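Local coordinates for protein coclaurine N-methyltransferase (Coptis japonica, PDB 6GKV) that catalyses the transfer of a methyl group from S-adenosyl-L-methionine to the ring nitrogen of coclaurine and related tetrahydroisoquinolines in plant alkaloid biosynthesis, at residues 62-67 and 201-206; 196-201 and 224-229; 233-238 and 256-261. All coordinates share one frame; numbering follows the deposited sequence.

Contact 1 (62-67 and 201-206); sequences KIATEV and EHMKNY. With SAH (S-adenosyl-L-homocysteine), chain C.
Met203 reaches Ala64 and Ile63 through its first two torsions: chi1 (-50°) sets CG beside the backbone N and anti to the carbonyl carbon, and the bend at chi2 (-66°) brings SD to 62-67. The sulfur lies 3.9 Å from Ala64 CB and somewhat farther from Ile63 CG2, the Ile63 and Met203 side chains crossing obliquely. Beyond the sulfur, Met203 CE touches the adenine of S-adenosyl-L-homocysteine, 3.7 Å from its N6 and equally near N7. Val67 CG1 meets the same amino group, 3.5 Å from N6, so both segments line the adenine end of the cofactor pocket, while His202 CD2 lies close to C8 of the base. An alanine in place of Met203 would probably leave a gap between Ala64, Ile63 and the adenine, and the base would lose the methyl group that packs against its N6 and N7. The backbones are tied by two hydrogen bonds: Lys204 N donates to Ile63 O at 2.6 Å, and Asn205 N donates to Lys62 O at 3.0 Å. Lys204 starts out toward 62-67 and then turns off, crossing Thr65 at about a right angle with CE 3.6 Å from Thr65 OG1. Asn205 lays CB against Lys62 O and uses its amide elsewhere: Asn205 is the N-cap of helix 206-215, its OD1 accepting from Leu208 N, and ND2 bonds Met61 O. The contact thus joins the loop between helices 44-58 and 70-73 to the turn that leads from strand 191-197 into helix 206-215, with Ile63 resting on Leu208 and Leu209 of that helix and Lys204 lying against Ile257 of strand 257-258.

Contact 2 (196-201 and 224-229); sequences VIELFE and FLEHIC. With SAH (S-adenosyl-L-homocysteine), chain C; F2W (6,7-dimethoxy-2-methyl-1,2,3,4-tetrahydroisoquinolin-2-ium), chain D.
Glu198 and Glu226 run side by side and point the same way, their carboxylate planes turned 42° apart, with OE2 of Glu198 only 2.7 Å from OE2 of Glu226. Each acid has further partners: Glu198 OE1 accepts from NAH of the bound N-methylheliamine at 2.8 Å and its OE2 from Cys94 N, while Glu226 OE1 is held by Tyr115 and His346. Glu201 crosses His227 at about a right angle, and its OE2 takes the N-H of Ile228 at 2.8 Å from above the carboxylate plane. A water joins Glu201 OE1, Glu226 O and Leu199 N. Among the apolar groups, Leu225 CD1 sits over the centre of the Phe200 ring, a CH-pi contact 4.3 Å from the centroid, and Ile197 CD1 lies at the edge of the Phe224 ring. Parallel pairing links the strands through Val196 N to Phe224 O and Glu226 N to Val196 O, and Glu198 N continues it to Glu226 O. Ile197 O receives the amino group of S-adenosyl-L-homocysteine at 3.0 Å. S-adenosyl-L-homocysteine is thus held at the C-terminal end of strand 191-197, as in Rossmann-like methyltransferases, and here Glu198 just beyond it also holds the amine.

Contact 3 (233-238 and 256-261); sequences FAYHYE and MIIPSA
Tyr235 and Ile258 exchange two backbone hydrogen bonds, Tyr235 N to Ile258 O and Ile258 N to Tyr235 O, each 2.7 Å long, which makes them an antiparallel hydrogen-bonded pair. Ile258 O is approached a second time by Ala234 CA, in a CA-H...O contact of 3.1 Å. Farther along, Tyr237 N donates to Met256 O at 2.8 Å, and a water bridges Met256 N and Tyr237 O. Between these bonds lies the non-hydrogen-bonded pair of His236 and Ile257, whose side chains run side by side with Ile257 CG1 3.8 Å from His236 ND1. The side chains of Tyr235 and Ile258 share the other face. Chi1 of Tyr235 (56°) places CG between the backbone N and the carbonyl carbon, and the ring lies alongside Ile258. Ile258 CB stands over one ring face, offset toward the rim and 3.9 Å from the centroid, as a CH-pi contact. Tyr237 also runs beside Ile258, its CD1 3.9 Å from CG1, while its CB packs on CB of Met256. Ile258 thus touches two neighbouring tyrosine rings, Tyr235 CD2 lying at the edge of the Tyr237 ring, and Tyr235 OH is hydrogen-bonded to Trp342 NE1. Helix 44-58 covers the opposite face, where Leu54 touches His236 and Leu58 touches Ile257. Tyr237, still bonded to Met256 O, is the centre of an inverse gamma turn. The whole is a short two-stranded antiparallel ribbon beside the main sheet, to which Pro259 and Ala261 are bonded through His230, and it brings Ile258 to the wall of the N-methylheliamine pocket.

All three contacts are largely buried; contact 2 lies nearest the centre of the chain, whereas contacts 1 and 3 sit farther out and keep partly exposed residues. Contacts 1 and 2 share Glu201 and both border S-adenosyl-L-homocysteine, one at the adenine, the other at the amino group, and all three reach the N-methylheliamine pocket. Their chemistry differs accordingly: carboxylates and a water where strand 191-197 ends beside strand 221-230 in contact 2, methionine and alanine packing between loops in contact 1, and tyrosine-isoleucine packing on a small ribbon in contact 3. Glu201 O probably bonds Ile257 N, tying contact 3 to both others, and Ile228 and Cys229 pack against Pro259.

Contact 1 (62-67 and 201-206)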
loop_
_atom_site.group_PDB
_atom_site.type_symbol
_atom_site.label_atom_id
_atom_site.label_comp_id
_atom_site.label_asym_id
_atom_site.label_seq_id
_atom_site.Cartn_x
_atom_site.Cartn_y
_atom_site.Cartn_z
ATOM N N LYS A 62 -21.228 -8.408 -5.253
ATOM C CA LYS A 62 -20.984 -9.817 -5.545
ATOM C C LYS A 62 -19.635 -9.913 -6.229
ATOM O O LYS A 62 -19.019 -8.894 -6.495
ATOM C CB LYS A 62 -22.092 -10.413 -6.418
ATOM C CG LYS A 62 -22.971 -11.423 -5.681
ATOM C CD LYS A 62 -22.126 -12.545 -5.035
ATOM C CE LYS A 62 -21.390 -13.389 -6.081
ATOM N NZ LYS A 62 -20.474 -14.393 -5.472
ATOM N N ILE A 63 -19.171 -11.126 -6.511
ATOM C CA ILE A 63 -17.847 -11.305 -7.109
ATOM C C ILE A 63 -17.699 -10.568 -8.446
ATOM O O ILE A 63 -16.683 -9.921 -8.706
ATOM C CB ILE A 63 -17.524 -12.793 -7.312
ATOM C CG1 ILE A 63 -17.269 -13.463 -5.953
ATOM C CG2 ILE A 63 -16.308 -12.949 -8.231
ATOM C CD1 ILE A 63 -16.984 -14.975 -6.016
ATOM N N ALA A 64 -18.723 -10.654 -9.286
ATOM C CA ALA A 64 -18.705 -9.969 -10.578
ATOM C C ALA A 64 -20.091 -9.527 -10.993
ATOM O O ALA A 64 -21.092 -10.150 -10.623
ATOM C CB ALA A 64 -18.114 -10.857 -11.653
ATOM N N THR A 65 -20.137 -8.437 -11.751
ATOM C CA THR A 65 -21.366 -8.006 -12.410
ATOM C C THR A 65 -21.146 -8.000 -13.921
ATOM O O THR A 65 -19.997 -8.052 -14.391
ATOM C CB THR A 65 -21.823 -6.606 -11.942
ATOM O OG1 THR A 65 -20.882 -5.613 -12.373
ATOM C CG2 THR A 65 -21.947 -6.566 -10.428
ATOM N N GLU A 66 -22.252 -7.944 -14.666
ATOM C CA GLU A 66 -22.238 -7.912 -16.132
ATOM C C GLU A 66 -21.370 -9.018 -16.737
ATOM O O GLU A 66 -20.613 -8.758 -17.667
ATOM C CB GLU A 66 -21.748 -6.548 -16.633
ATOM C CG GLU A 66 -22.394 -5.340 -15.956
ATOM C CD GLU A 66 -23.862 -5.171 -16.319
ATOM O OE1 GLU A 66 -24.288 -5.734 -17.349
ATOM O OE2 GLU A 66 -24.590 -4.480 -15.573
ATOM N N VAL A 67 -21.497 -10.242 -16.223
ATOM C CA VAL A 67 -20.550 -11.323 -16.530
ATOM C C VAL A 67 -20.656 -11.882 -17.950
ATOM O O VAL A 67 -19.649 -12.029 -18.642
ATOM C CB VAL A 67 -20.722 -12.492 -15.548
ATOM C CG1 VAL A 67 -19.646 -13.550 -15.778
ATOM C CG2 VAL A 67 -20.713 -11.982 -14.119
ATOM N N GLU A 201 -9.703 -7.020 -12.825
ATOM C CA GLU A 201 -10.244 -5.773 -13.369
ATOM C C GLU A 201 -11.726 -5.866 -13.784
ATOM O O GLU A 201 -12.421 -4.845 -13.887
ATOM C CB GLU A 201 -9.405 -5.318 -14.575
ATOM C CG GLU A 201 -7.968 -4.854 -14.214
ATOM C CD GLU A 201 -6.925 -5.949 -14.369
ATOM O OE1 GLU A 201 -7.208 -7.108 -14.029
ATOM O OE2 GLU A 201 -5.818 -5.653 -14.869
ATOM N N HIS A 202 -12.189 -7.094 -14.025
ATOM C CA HIS A 202 -13.574 -7.391 -14.412
ATOM C C HIS A 202 -14.431 -7.830 -13.237
ATOM O O HIS A 202 -15.642 -8.007 -13.358
ATOM C CB HIS A 202 -13.583 -8.490 -15.463
ATOM C CG HIS A 202 -12.879 -8.118 -16.728
ATOM N ND1 HIS A 202 -13.223 -7.008 -17.470
ATOM C CD2 HIS A 202 -11.866 -8.721 -17.396
ATOM C CE1 HIS A 202 -12.448 -6.937 -18.538
ATOM N NE2 HIS A 202 -11.619 -7.966 -18.517
ATOM N N MET A 203 -13.778 -8.040 -12.099
ATOM C CA MET A 203 -14.459 -8.509 -10.902
ATOM C C MET A 203 -14.800 -7.331 -10.025
ATOM O O MET A 203 -14.450 -6.208 -10.350
ATOM C CB MET A 203 -13.594 -9.510 -10.141
ATOM C CG MET A 203 -13.042 -10.615 -11.011
ATOM S SD MET A 203 -14.328 -11.696 -11.677
ATOM C CE MET A 203 -13.918 -11.689 -13.422
ATOM N N LYS A 204 -15.478 -7.601 -8.913
ATOM C CA LYS A 204 -15.884 -6.563 -7.985
ATOM C C LYS A 204 -15.463 -6.931 -6.569
ATOM O O LYS A 204 -14.471 -6.413 -6.056
ATOM C CB LYS A 204 -17.396 -6.344 -8.042
ATOM C CG LYS A 204 -17.911 -5.906 -9.401
ATOM C CD LYS A 204 -17.239 -4.614 -9.855
ATOM C CE LYS A 204 -17.816 -4.109 -11.186
ATOM N NZ LYS A 204 -16.894 -3.121 -11.813
ATOM N N ASN A 205 -16.221 -7.830 -5.945
ATOM C CA ASN A 205 -15.948 -8.231 -4.571
ATOM C C ASN A 205 -14.730 -9.158 -4.455
ATOM O O ASN A 205 -14.856 -10.388 -4.515
ATOM C CB ASN A 205 -17.169 -8.902 -3.946
ATOM C CG ASN A 205 -17.000 -9.151 -2.458
ATOM O OD1 ASN A 205 -15.890 -9.367 -1.972
ATOM N ND2 ASN A 205 -18.104 -9.119 -1.722
ATOM N N TYR A 206 -13.571 -8.540 -4.218
ATOM C CA TYR A 206 -12.281 -9.222 -4.196
ATOM C C TYR A 206 -12.087 -10.093 -2.965
ATOM O O TYR A 206 -11.388 -11.108 -3.003
ATOM C CB TYR A 206 -11.165 -8.192 -4.262
ATOM C CG TYR A 206 -11.069 -7.421 -5.557
ATOM C CD1 TYR A 206 -11.028 -8.074 -6.777
ATOM C CD2 TYR A 206 -11.005 -6.036 -5.551
ATOM C CE1 TYR A 206 -10.929 -7.366 -7.954
ATOM C CE2 TYR A 206 -10.904 -5.318 -6.723
ATOM C CZ TYR A 206 -10.871 -5.984 -7.923
ATOM O OH TYR A 206 -10.757 -5.264 -9.102
HETATM N N SAH C . -5.204 -13.942 -19.197
HETATM C CA SAH C . -5.264 -13.825 -20.647
HETATM C CB SAH C . -6.365 -12.863 -21.071
HETATM C CG SAH C . -6.626 -11.691 -20.129
HETATM S SD SAH C . -8.106 -10.769 -20.630
HETATM C C SAH C . -3.939 -13.359 -21.231
HETATM O O SAH C . -3.111 -12.858 -20.468
HETATM O OXT SAH C . -3.682 -13.467 -22.442
HETATM C "C5'" SAH C . -9.131 -11.456 -19.299
HETATM C "C4'" SAH C . -9.416 -12.957 -19.424
HETATM O "O4'" SAH C . -10.260 -13.391 -18.369
HETATM C "C3'" SAH C . -10.126 -13.317 -20.722
HETATM O "O3'" SAH C . -9.648 -14.560 -21.170
HETATM C "C2'" SAH C . -11.574 -13.509 -20.343
HETATM O "O2'" SAH C . -12.136 -14.490 -21.180
HETATM C "C1'" SAH C . -11.453 -13.963 -18.890
HETATM N N9 SAH C . -12.628 -13.605 -18.062
HETATM C C8 SAH C . -13.223 -12.371 -17.904
HETATM N N7 SAH C . -14.273 -12.506 -17.053
HETATM C C5 SAH C . -14.358 -13.810 -16.666
HETATM C C6 SAH C . -15.234 -14.505 -15.824
HETATM N N6 SAH C . -16.240 -13.879 -15.205
HETATM N N1 SAH C . -15.055 -15.863 -15.634
HETATM C C2 SAH C . -14.024 -16.525 -16.277
HETATM N N3 SAH C . -13.162 -15.835 -17.106
HETATM C C4 SAH C . -13.331 -14.503 -17.297
#

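Contact 2 (196-201 and 224-229)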
loop_
_atom_site.group_PDB
_atom_site.type_symbol
_atom_site.label_atom_id
_atom_site.label_comp_id
_atom_site.label_asym_id
_atom_site.label_seq_id
_atom_site.Cartn_x
_atom_site.Cartn_y
_atom_site.Cartn_z
ATOM N N VAL A 196 -3.059 -15.674 -12.256
ATOM C CA VAL A 196 -4.177 -14.829 -12.635
ATOM C C VAL A 196 -3.691 -13.581 -13.363
ATOM O O VAL A 196 -3.254 -12.621 -12.723
ATOM C CB VAL A 196 -5.007 -14.399 -11.409
ATOM C CG1 VAL A 196 -6.274 -13.655 -11.868
ATOM C CG2 VAL A 196 -5.404 -15.612 -10.577
ATOM N N ILE A 197 -3.778 -13.580 -14.690
ATOM C CA ILE A 197 -3.272 -12.460 -15.474
ATOM C C ILE A 197 -4.389 -11.552 -15.995
ATOM O O ILE A 197 -5.033 -11.845 -16.995
ATOM C CB ILE A 197 -2.418 -12.945 -16.662
ATOM C CG1 ILE A 197 -1.414 -13.976 -16.173
ATOM C CG2 ILE A 197 -1.693 -11.753 -17.354
ATOM C CD1 ILE A 197 -0.542 -13.486 -15.031
ATOM N N GLU A 198 -4.601 -10.451 -15.284
ATOM C CA GLU A 198 -5.507 -9.380 -15.697
ATOM C C GLU A 198 -6.933 -9.893 -15.795
ATOM O O GLU A 198 -7.545 -9.837 -16.843
ATOM C CB GLU A 198 -5.037 -8.747 -17.017
ATOM C CG GLU A 198 -3.715 -7.994 -16.858
ATOM C CD GLU A 198 -3.283 -7.231 -18.094
ATOM O OE1 GLU A 198 -4.138 -6.931 -18.961
ATOM O OE2 GLU A 198 -2.073 -6.943 -18.206
ATOM N N LEU A 199 -7.450 -10.383 -14.671
ATOM C CA LEU A 199 -8.806 -10.906 -14.600
ATOM C C LEU A 199 -9.637 -10.078 -13.633
ATOM O O LEU A 199 -10.804 -9.781 -13.896
ATOM C CB LEU A 199 -8.796 -12.361 -14.155
ATOM C CG LEU A 199 -10.165 -12.957 -13.811
ATOM C CD1 LEU A 199 -10.981 -13.198 -15.080
ATOM C CD2 LEU A 199 -10.017 -14.233 -12.991
ATOM N N PHE A 200 -9.008 -9.685 -12.530
ATOM C CA PHE A 200 -9.665 -8.986 -11.421
ATOM C C PHE A 200 -10.276 -7.664 -11.804
ATOM O O PHE A 200 -11.248 -7.229 -11.179
ATOM C CB PHE A 200 -8.663 -8.748 -10.272
ATOM C CG PHE A 200 -8.432 -9.951 -9.407
ATOM C CD1 PHE A 200 -8.566 -11.237 -9.920
ATOM C CD2 PHE A 200 -8.131 -9.800 -8.060
ATOM C CE1 PHE A 200 -8.375 -12.365 -9.106
ATOM C CE2 PHE A 200 -7.945 -10.928 -7.232
ATOM C CZ PHE A 200 -8.066 -12.206 -7.757
ATOM N N GLU A 201 -9.703 -7.020 -12.825
ATOM C CA GLU A 201 -10.244 -5.773 -13.369
ATOM C C GLU A 201 -11.726 -5.866 -13.784
ATOM O O GLU A 201 -12.421 -4.845 -13.887
ATOM C CB GLU A 201 -9.405 -5.318 -14.575
ATOM C CG GLU A 201 -7.968 -4.854 -14.214
ATOM C CD GLU A 201 -6.925 -5.949 -14.369
ATOM O OE1 GLU A 201 -7.208 -7.108 -14.029
ATOM O OE2 GLU A 201 -5.818 -5.653 -14.869
ATOM N N PHE A 224 -0.020 -16.140 -8.048
ATOM C CA PHE A 224 0.607 -14.999 -8.716
ATOM C C PHE A 224 -0.427 -14.165 -9.491
ATOM O O PHE A 224 -1.201 -14.692 -10.311
ATOM C CB PHE A 224 1.714 -15.446 -9.657
ATOM C CG PHE A 224 2.319 -14.306 -10.438
ATOM C CD1 PHE A 224 3.207 -13.423 -9.831
ATOM C CD2 PHE A 224 1.982 -14.095 -11.761
ATOM C CE1 PHE A 224 3.756 -12.363 -10.542
ATOM C CE2 PHE A 224 2.525 -13.032 -12.475
ATOM C CZ PHE A 224 3.415 -12.166 -11.864
ATOM N N LEU A 225 -0.423 -12.860 -9.237
ATOM C CA LEU A 225 -1.401 -11.946 -9.832
ATOM C C LEU A 225 -0.785 -10.797 -10.625
ATOM O O LEU A 225 0.119 -10.136 -10.153
ATOM C CB LEU A 225 -2.283 -11.354 -8.739
ATOM C CG LEU A 225 -3.220 -10.234 -9.185
ATOM C CD1 LEU A 225 -4.246 -10.812 -10.104
ATOM C CD2 LEU A 225 -3.884 -9.582 -7.979
ATOM N N GLU A 226 -1.304 -10.554 -11.823
ATOM C CA GLU A 226 -1.010 -9.327 -12.551
ATOM C C GLU A 226 -2.301 -8.531 -12.777
ATOM O O GLU A 226 -3.322 -9.084 -13.219
ATOM C CB GLU A 226 -0.332 -9.612 -13.894
ATOM C CG GLU A 226 0.045 -8.331 -14.670
ATOM C CD GLU A 226 0.585 -8.605 -16.079
ATOM O OE1 GLU A 226 1.774 -8.956 -16.213
ATOM O OE2 GLU A 226 -0.173 -8.474 -17.059
ATOM N N HIS A 227 -2.255 -7.239 -12.455
ATOM C CA HIS A 227 -3.349 -6.347 -12.780
ATOM C C HIS A 227 -2.790 -5.019 -13.206
ATOM O O HIS A 227 -1.791 -4.571 -12.667
ATOM C CB HIS A 227 -4.287 -6.147 -11.603
ATOM C CG HIS A 227 -3.629 -5.554 -10.400
ATOM N ND1 HIS A 227 -3.675 -4.205 -10.122
ATOM C CD2 HIS A 227 -2.930 -6.125 -9.392
ATOM C CE1 HIS A 227 -3.034 -3.970 -8.990
ATOM N NE2 HIS A 227 -2.573 -5.117 -8.525
ATOM N N ILE A 228 -3.421 -4.386 -14.179
ATOM C CA ILE A 228 -3.002 -3.052 -14.521
ATOM C C ILE A 228 -3.480 -2.173 -13.365
ATOM O O ILE A 228 -4.361 -2.584 -12.611
ATOM C CB ILE A 228 -3.565 -2.617 -15.890
ATOM C CG1 ILE A 228 -5.074 -2.847 -15.948
ATOM C CG2 ILE A 228 -2.900 -3.432 -16.981
ATOM C CD1 ILE A 228 -5.895 -1.721 -15.401
ATOM N N CYS A 229 -2.902 -0.984 -13.205
ATOM C CA CYS A 229 -3.279 -0.117 -12.089
ATOM C C CYS A 229 -2.955 1.334 -12.376
ATOM O O CYS A 229 -2.313 1.642 -13.393
ATOM C CB CYS A 229 -2.553 -0.551 -10.826
ATOM S SG CYS A 229 -0.787 -0.276 -10.974
HETATM N N SAH C . -5.204 -13.942 -19.197
HETATM C CA SAH C . -5.264 -13.825 -20.647
HETATM C CB SAH C . -6.365 -12.863 -21.071
HETATM C CG SAH C . -6.626 -11.691 -20.129
HETATM S SD SAH C . -8.106 -10.769 -20.630
HETATM C C SAH C . -3.939 -13.359 -21.231
HETATM O O SAH C . -3.111 -12.858 -20.468
HETATM O OXT SAH C . -3.682 -13.467 -22.442
HETATM C "C5'" SAH C . -9.131 -11.456 -19.299
HETATM C "C4'" SAH C . -9.416 -12.957 -19.424
HETATM O "O4'" SAH C . -10.260 -13.391 -18.369
HETATM C "C3'" SAH C . -10.126 -13.317 -20.722
HETATM O "O3'" SAH C . -9.648 -14.560 -21.170
HETATM C "C2'" SAH C . -11.574 -13.509 -20.343
HETATM O "O2'" SAH C . -12.136 -14.490 -21.180
HETATM C "C1'" SAH C . -11.453 -13.963 -18.890
HETATM N N9 SAH C . -12.628 -13.605 -18.062
HETATM C C8 SAH C . -13.223 -12.371 -17.904
HETATM N N7 SAH C . -14.273 -12.506 -17.053
HETATM C C5 SAH C . -14.358 -13.810 -16.666
HETATM C C6 SAH C . -15.234 -14.505 -15.824
HETATM N N6 SAH C . -16.240 -13.879 -15.205
HETATM N N1 SAH C . -15.055 -15.863 -15.634
HETATM C C2 SAH C . -14.024 -16.525 -16.277
HETATM N N3 SAH C . -13.162 -15.835 -17.106
HETATM C C4 SAH C . -13.331 -14.503 -17.297
HETATM C CAM F2W D . -6.213 -1.122 -23.830
HETATM O OAK F2W D . -6.538 -0.699 -22.486
HETATM C CAB F2W D . -6.712 -1.791 -21.673
HETATM C CAA F2W D . -6.540 -3.110 -22.110
HETATM C CAF F2W D . -6.758 -4.141 -21.200
HETATM C CAJ F2W D . -6.576 -5.473 -21.529
HETATM C CAI F2W D . -7.325 -6.541 -20.668
HETATM N NAH F2W D . -6.850 -6.301 -19.296
HETATM C CAO F2W D . -7.777 -7.133 -18.504
HETATM C CAG F2W D . -7.346 -4.936 -19.105
HETATM C CAE F2W D . -7.051 -3.867 -19.891
HETATM C CAD F2W D . -7.253 -2.557 -19.465
HETATM C CAC F2W D . -7.042 -1.519 -20.355
HETATM O OAL F2W D . -7.203 -0.193 -20.051
HETATM C CAN F2W D . -7.543 0.174 -18.700
HETATM O O HOH W 1 -5.917 -9.353 -12.429
#

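Contact 3 (233-238 and 256-261)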
loop_
_atom_site.group_PDB
_atom_site.type_symbol
_atom_site.label_atom_id
_atom_site.label_comp_id
_atom_site.label_asym_id
_atom_site.label_seq_id
_atom_site.Cartn_x
_atom_site.Cartn_y
_atom_site.Cartn_z
ATOM N N PHE A 233 -4.176 6.027 -6.997
ATOM C CA PHE A 233 -5.599 5.947 -6.702
ATOM C C PHE A 233 -6.273 4.769 -7.396
ATOM O O PHE A 233 -5.668 4.069 -8.208
ATOM C CB PHE A 233 -6.324 7.277 -7.022
ATOM C CG PHE A 233 -6.112 7.819 -8.427
ATOM C CD1 PHE A 233 -6.865 7.354 -9.496
ATOM C CD2 PHE A 233 -5.228 8.873 -8.657
ATOM C CE1 PHE A 233 -6.698 7.877 -10.775
ATOM C CE2 PHE A 233 -5.062 9.405 -9.941
ATOM C CZ PHE A 233 -5.795 8.898 -10.995
ATOM N N ALA A 234 -7.513 4.509 -7.017
ATOM C CA ALA A 234 -8.240 3.386 -7.582
ATOM C C ALA A 234 -9.627 3.868 -7.959
ATOM O O ALA A 234 -10.124 4.839 -7.370
ATOM C CB ALA A 234 -8.307 2.222 -6.590
ATOM N N TYR A 235 -10.255 3.217 -8.939
ATOM C CA TYR A 235 -11.596 3.655 -9.340
ATOM C C TYR A 235 -12.349 2.711 -10.263
ATOM O O TYR A 235 -11.766 2.032 -11.128
ATOM C CB TYR A 235 -11.530 5.043 -9.997
ATOM C CG TYR A 235 -10.603 5.178 -11.199
ATOM C CD1 TYR A 235 -9.221 5.170 -11.048
ATOM C CD2 TYR A 235 -11.115 5.366 -12.478
ATOM C CE1 TYR A 235 -8.371 5.316 -12.143
ATOM C CE2 TYR A 235 -10.281 5.509 -13.572
ATOM C CZ TYR A 235 -8.905 5.493 -13.394
ATOM O OH TYR A 235 -8.070 5.640 -14.471
ATOM N N HIS A 236 -13.660 2.653 -10.038
ATOM C CA HIS A 236 -14.594 2.073 -11.007
ATOM C C HIS A 236 -14.391 2.786 -12.345
ATOM O O HIS A 236 -14.271 4.021 -12.365
ATOM C CB HIS A 236 -16.054 2.246 -10.568
ATOM C CG HIS A 236 -16.473 1.398 -9.406
ATOM N ND1 HIS A 236 -16.756 0.050 -9.528
ATOM C CD2 HIS A 236 -16.741 1.719 -8.116
ATOM C CE1 HIS A 236 -17.142 -0.427 -8.358
ATOM N NE2 HIS A 236 -17.143 0.566 -7.481
ATOM N N TYR A 237 -14.340 2.054 -13.459
ATOM C CA TYR A 237 -14.232 2.755 -14.747
ATOM C C TYR A 237 -15.629 3.236 -15.148
ATOM O O TYR A 237 -16.295 2.618 -15.966
ATOM C CB TYR A 237 -13.541 1.881 -15.835
ATOM C CG TYR A 237 -12.590 2.747 -16.654
ATOM C CD1 TYR A 237 -11.923 3.770 -16.009
ATOM C CD2 TYR A 237 -12.312 2.536 -18.022
ATOM C CE1 TYR A 237 -11.086 4.609 -16.651
ATOM C CE2 TYR A 237 -11.394 3.398 -18.695
ATOM C CZ TYR A 237 -10.802 4.431 -17.987
ATOM O OH TYR A 237 -9.917 5.346 -18.526
ATOM N N GLU A 238 -16.059 4.326 -14.498
ATOM C CA GLU A 238 -17.311 5.048 -14.781
ATOM C C GLU A 238 -16.982 6.499 -15.136
ATOM O O GLU A 238 -16.053 7.055 -14.581
ATOM C CB GLU A 238 -18.263 5.044 -13.576
ATOM C CG GLU A 238 -18.473 3.706 -12.889
ATOM C CD GLU A 238 -19.123 3.836 -11.506
ATOM O OE1 GLU A 238 -19.198 4.969 -10.976
ATOM O OE2 GLU A 238 -19.556 2.798 -10.947
ATOM N N MET A 256 -15.287 -2.689 -15.772
ATOM C CA MET A 256 -13.871 -2.448 -15.491
ATOM C C MET A 256 -13.634 -1.674 -14.211
ATOM O O MET A 256 -14.358 -0.722 -13.906
ATOM C CB MET A 256 -13.212 -1.701 -16.654
ATOM C CG MET A 256 -12.807 -2.604 -17.808
ATOM S SD MET A 256 -11.157 -3.272 -17.532
ATOM C CE MET A 256 -10.459 -1.872 -16.715
ATOM N N ILE A 257 -12.617 -2.102 -13.471
ATOM C CA ILE A 257 -12.092 -1.370 -12.312
ATOM C C ILE A 257 -10.597 -1.104 -12.519
ATOM O O ILE A 257 -9.863 -1.964 -13.026
ATOM C CB ILE A 257 -12.302 -2.140 -10.985
ATOM C CG1 ILE A 257 -13.720 -1.957 -10.463
ATOM C CG2 ILE A 257 -11.398 -1.630 -9.918
ATOM C CD1 ILE A 257 -13.996 -2.781 -9.221
ATOM N N ILE A 258 -10.160 0.109 -12.190
ATOM C CA ILE A 258 -8.726 0.397 -12.161
ATOM C C ILE A 258 -8.243 0.436 -10.716
ATOM O O ILE A 258 -8.518 1.410 -9.994
ATOM C CB ILE A 258 -8.388 1.736 -12.840
ATOM C CG1 ILE A 258 -9.037 1.796 -14.220
ATOM C CG2 ILE A 258 -6.869 1.927 -12.909
ATOM C CD1 ILE A 258 -8.502 0.756 -15.183
ATOM N N PRO A 259 -7.561 -0.634 -10.272
ATOM C CA PRO A 259 -7.066 -0.629 -8.885
ATOM C C PRO A 259 -5.827 0.270 -8.708
ATOM O O PRO A 259 -5.130 0.585 -9.665
ATOM C CB PRO A 259 -6.724 -2.120 -8.611
ATOM C CG PRO A 259 -7.030 -2.889 -9.908
ATOM C CD PRO A 259 -7.155 -1.851 -11.013
ATOM N N SER A 260 -5.583 0.714 -7.487
ATOM C CA SER A 260 -4.268 1.249 -7.123
ATOM C C SER A 260 -3.259 0.137 -7.179
ATOM O O SER A 260 -3.614 -1.042 -7.088
ATOM C CB SER A 260 -4.291 1.833 -5.720
ATOM O OG SER A 260 -4.777 0.832 -4.838
ATOM N N ALA A 261 -1.993 0.501 -7.305
ATOM C CA ALA A 261 -0.941 -0.506 -7.240
ATOM C C ALA A 261 -0.958 -1.212 -5.880
ATOM O O ALA A 261 -0.573 -2.372 -5.786
ATOM C CB ALA A 261 0.412 0.116 -7.517
HETATM O O HOH W 2 -16.349 -0.314 -16.684
#